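Local coordinates for CBS domain-containing protein (Thermoplasma acidophilum DSM 1728, PDB 1PVM) that is of unknown function but pairs two CBS domains with a zinc-ribbon-like domain that binds a metal ion such as iron, at residues Ser102-Glu107 with Ser142-Tyr148. Residues are numbered along the deposited sequence; the frame is centred on the assembly and turned at random.
Sequences SENGLE and SHRTKDY
A Schellman motif at Gly105, which ends helix 94-104 of the second CBS domain, packs against the C-terminal turn of helix 133-145 and the chain leaving it. With positive phi, Gly105 lies so close to that chain that a side chain would probably clash with Lys146 O. Its O accepts a nearly straight bond from His143 ND1 (2.8 Å, 165°). Glu107 CG covers one face of the imidazole in a CH-pi contact, 3.6 Å from the centroid; His143 CG, anti to its own N (chi1 -180°), carries the ring to both partners. Replacing His143 by an alanine is likely to cost Gly105 O its imidazole donor and uncover the Glu107 methylene. Lys146, extended, brings NZ to Ser102 O (3.0 Å) from above the carbonyl plane. Ser102 OG, which also bonds Asp138, lies 2.7 Å from Ser142 OG. Tyr148 CB meets Leu106 CD2 (4.1 Å) and its CD1 Asn104 OD1 (3.7 Å), amide and ring planes 56° apart; Tyr148 OH bonds Pro84 O and Asn104 ND2 Tyr100 O. One water links Tyr148 N to Asn104 O. Lysine, imidazole and water thus donate to carbonyls at the C-terminal end of helix 94-104, tying the chain toward the metal-binding domain to it.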
ATOM      1  N   SER B 102      14.692  -5.568   2.747  1.00  8.35           N
ATOM      2  CA  SER B 102      15.098  -4.356   3.466  1.00  9.55           C
ATOM      3  C   SER B 102      16.088  -3.499   2.671  1.00  9.56           C
ATOM      4  O   SER B 102      15.977  -2.269   2.633  1.00  7.95           O
ATOM      5  CB  SER B 102      15.710  -4.740   4.817  1.00  9.73           C
ATOM      6  OG  SER B 102      16.046  -3.585   5.563  1.00 13.79           O
ATOM      7  N   GLU B 103      17.054  -4.158   2.040  1.00  9.46           N
ATOM      8  CA  GLU B 103      18.069  -3.489   1.226  1.00 12.34           C
ATOM      9  C   GLU B 103      17.444  -2.697   0.071  1.00 12.26           C
ATOM     10  O   GLU B 103      17.960  -1.648  -0.334  1.00 10.74           O
ATOM     11  CB  GLU B 103      19.043  -4.548   0.683  1.00 16.17           C
ATOM     12  CG  GLU B 103      19.921  -4.131  -0.494  1.00 25.02           C
ATOM     13  CD  GLU B 103      20.870  -2.985  -0.175  1.00 30.18           C
ATOM     14  OE1 GLU B 103      21.210  -2.796   1.014  1.00 33.33           O
ATOM     15  OE2 GLU B 103      21.291  -2.282  -1.125  1.00 34.18           O
ATOM     16  N   ASN B 104      16.319  -3.198  -0.436  1.00  9.42           N
ATOM     17  CA  ASN B 104      15.623  -2.580  -1.557  1.00 10.02           C
ATOM     18  C   ASN B 104      14.352  -1.811  -1.204  1.00 10.03           C
ATOM     19  O   ASN B 104      13.663  -1.314  -2.096  1.00  9.93           O
ATOM     20  CB  ASN B 104      15.293  -3.660  -2.591  1.00 10.57           C
ATOM     21  CG  ASN B 104      16.530  -4.191  -3.289  1.00 11.68           C
ATOM     22  OD1 ASN B 104      17.082  -3.532  -4.169  1.00 12.87           O
ATOM     23  ND2 ASN B 104      16.982  -5.376  -2.888  1.00 11.12           N
ATOM     24  N   GLY B 105      14.046  -1.707   0.085  1.00  8.73           N
ATOM     25  CA  GLY B 105      12.846  -1.002   0.504  1.00  9.22           C
ATOM     26  C   GLY B 105      11.563  -1.693   0.066  1.00  9.46           C
ATOM     27  O   GLY B 105      10.517  -1.058  -0.067  1.00  9.31           O
ATOM     28  N   LEU B 106      11.639  -3.002  -0.147  1.00  8.76           N
ATOM     29  CA  LEU B 106      10.478  -3.781  -0.591  1.00  8.04           C
ATOM     30  C   LEU B 106       9.757  -4.501   0.550  1.00  8.03           C
ATOM     31  O   LEU B 106      10.339  -4.748   1.606  1.00  8.27           O
ATOM     32  CB  LEU B 106      10.924  -4.838  -1.610  1.00  7.21           C
ATOM     33  CG  LEU B 106      11.631  -4.383  -2.887  1.00  7.11           C
ATOM     34  CD1 LEU B 106      12.232  -5.594  -3.600  1.00  6.97           C
ATOM     35  CD2 LEU B 106      10.650  -3.646  -3.786  1.00  8.36           C
ATOM     36  N   GLU B 107       8.488  -4.835   0.331  1.00  7.49           N
ATOM     37  CA  GLU B 107       7.740  -5.597   1.324  1.00  7.97           C
ATOM     38  C   GLU B 107       7.322  -6.939   0.710  1.00  7.33           C
ATOM     39  O   GLU B 107       6.656  -7.754   1.347  1.00  7.80           O
ATOM     40  CB  GLU B 107       6.534  -4.809   1.857  1.00 10.01           C
ATOM     41  CG  GLU B 107       5.696  -4.085   0.825  1.00 13.09           C
ATOM     42  CD  GLU B 107       4.739  -4.999   0.095  1.00 15.03           C
ATOM     43  OE1 GLU B 107       4.024  -5.772   0.771  1.00 19.23           O
ATOM     44  OE2 GLU B 107       4.690  -4.929  -1.149  1.00 18.33           O
ATOM     45  N   SER B 142      12.486   0.184   6.410  1.00  6.32           N
ATOM     46  CA  SER B 142      13.143   0.305   5.114  1.00  6.31           C
ATOM     47  C   SER B 142      12.140   0.534   3.989  1.00  5.42           C
ATOM     48  O   SER B 142      12.436   1.237   3.026  1.00  7.28           O
ATOM     49  CB  SER B 142      13.973  -0.943   4.814  1.00  6.66           C
ATOM     50  OG  SER B 142      15.119  -0.998   5.647  1.00  8.88           O
ATOM     51  N   HIS B 143      10.954  -0.058   4.108  1.00  6.49           N
ATOM     52  CA  HIS B 143       9.933   0.111   3.077  1.00  6.73           C
ATOM     53  C   HIS B 143       9.385   1.533   3.064  1.00  7.53           C
ATOM     54  O   HIS B 143       8.994   2.051   2.016  1.00  7.99           O
ATOM     55  CB  HIS B 143       8.790  -0.881   3.294  1.00  7.69           C
ATOM     56  CG  HIS B 143       7.704  -0.781   2.269  1.00  7.78           C
ATOM     57  ND1 HIS B 143       7.936  -0.938   0.919  1.00  7.04           N
ATOM     58  CD2 HIS B 143       6.379  -0.532   2.397  1.00  7.53           C
ATOM     59  CE1 HIS B 143       6.801  -0.789   0.260  1.00  7.77           C
ATOM     60  NE2 HIS B 143       5.842  -0.541   1.133  1.00  6.89           N
ATOM     61  N   ARG B 144       9.354   2.169   4.230  1.00  8.89           N
ATOM     62  CA  ARG B 144       8.857   3.537   4.315  1.00  9.73           C
ATOM     63  C   ARG B 144       9.866   4.553   3.785  1.00 10.78           C
ATOM     64  O   ARG B 144       9.498   5.531   3.132  1.00 11.45           O
ATOM     65  CB  ARG B 144       8.524   3.891   5.764  1.00 12.53           C
ATOM     66  CG  ARG B 144       8.021   5.320   5.932  1.00 16.98           C
ATOM     67  CD  ARG B 144       7.430   5.551   7.312  1.00 22.32           C
ATOM     68  NE  ARG B 144       8.427   5.917   8.314  1.00 26.16           N
ATOM     69  CZ  ARG B 144       9.130   7.046   8.293  1.00 30.23           C
ATOM     70  NH1 ARG B 144       8.958   7.925   7.312  1.00 32.06           N
ATOM     71  NH2 ARG B 144       9.993   7.312   9.267  1.00 31.25           N
ATOM     72  N   THR B 145      11.141   4.298   4.045  1.00 10.69           N
ATOM     73  CA  THR B 145      12.200   5.225   3.676  1.00 11.16           C
ATOM     74  C   THR B 145      12.975   5.002   2.381  1.00 12.27           C
ATOM     75  O   THR B 145      13.515   5.951   1.813  1.00 12.05           O
ATOM     76  CB  THR B 145      13.207   5.315   4.826  1.00 11.58           C
ATOM     77  OG1 THR B 145      13.685   4.002   5.132  1.00 14.71           O
ATOM     78  CG2 THR B 145      12.541   5.891   6.071  1.00 12.36           C
ATOM     79  N   LYS B 146      13.039   3.763   1.908  1.00 14.02           N
ATOM     80  CA  LYS B 146      13.786   3.482   0.687  1.00 15.14           C
ATOM     81  C   LYS B 146      12.892   3.132  -0.492  1.00 16.95           C
ATOM     82  O   LYS B 146      11.762   2.677  -0.322  1.00 16.32           O
ATOM     83  CB  LYS B 146      14.768   2.334   0.921  1.00 15.98           C
ATOM     84  CG  LYS B 146      15.668   2.488   2.132  1.00 16.59           C
ATOM     85  CD  LYS B 146      16.469   1.213   2.323  1.00 16.92           C
ATOM     86  CE  LYS B 146      17.169   1.173   3.661  1.00 22.11           C
ATOM     87  NZ  LYS B 146      17.760  -0.172   3.911  1.00 22.15           N
ATOM     88  N   ASP B 147      13.423   3.343  -1.692  1.00 20.49           N
ATOM     89  CA  ASP B 147      12.705   3.054  -2.924  1.00 23.90           C
ATOM     90  C   ASP B 147      13.583   2.240  -3.876  1.00 21.77           C
ATOM     91  O   ASP B 147      14.757   2.544  -4.077  1.00 22.86           O
ATOM     92  CB  ASP B 147      12.240   4.358  -3.591  1.00 29.68           C
ATOM     93  CG  ASP B 147      13.336   5.414  -3.657  1.00 34.54           C
ATOM     94  OD1 ASP B 147      13.847   5.814  -2.587  1.00 38.67           O
ATOM     95  OD2 ASP B 147      13.686   5.851  -4.777  1.00 38.35           O
ATOM     96  N   TYR B 148      12.991   1.194  -4.441  1.00 20.27           N
ATOM     97  CA  TYR B 148      13.661   0.279  -5.363  1.00 17.47           C
ATOM     98  C   TYR B 148      14.286   0.992  -6.561  1.00 16.07           C
ATOM     99  O   TYR B 148      13.662   1.864  -7.154  1.00 18.03           O
ATOM    100  CB  TYR B 148      12.635  -0.743  -5.862  1.00 15.20           C
ATOM    101  CG  TYR B 148      13.192  -1.871  -6.709  1.00 12.98           C
ATOM    102  CD1 TYR B 148      13.967  -2.881  -6.141  1.00 11.92           C
ATOM    103  CD2 TYR B 148      12.904  -1.951  -8.076  1.00 12.23           C
ATOM    104  CE1 TYR B 148      14.438  -3.947  -6.911  1.00 11.80           C
ATOM    105  CE2 TYR B 148      13.373  -3.015  -8.856  1.00 10.15           C
ATOM    106  CZ  TYR B 148      14.135  -4.008  -8.265  1.00 10.31           C
ATOM    107  OH  TYR B 148      14.567  -5.074  -9.013  1.00 11.07           O
TER
HETATM  108  O   HOH W   1      19.922  -0.018   1.375  1.00 30.49           O
HETATM  109  O   HOH W   2      10.923  -0.074  -2.844  1.00 20.44           O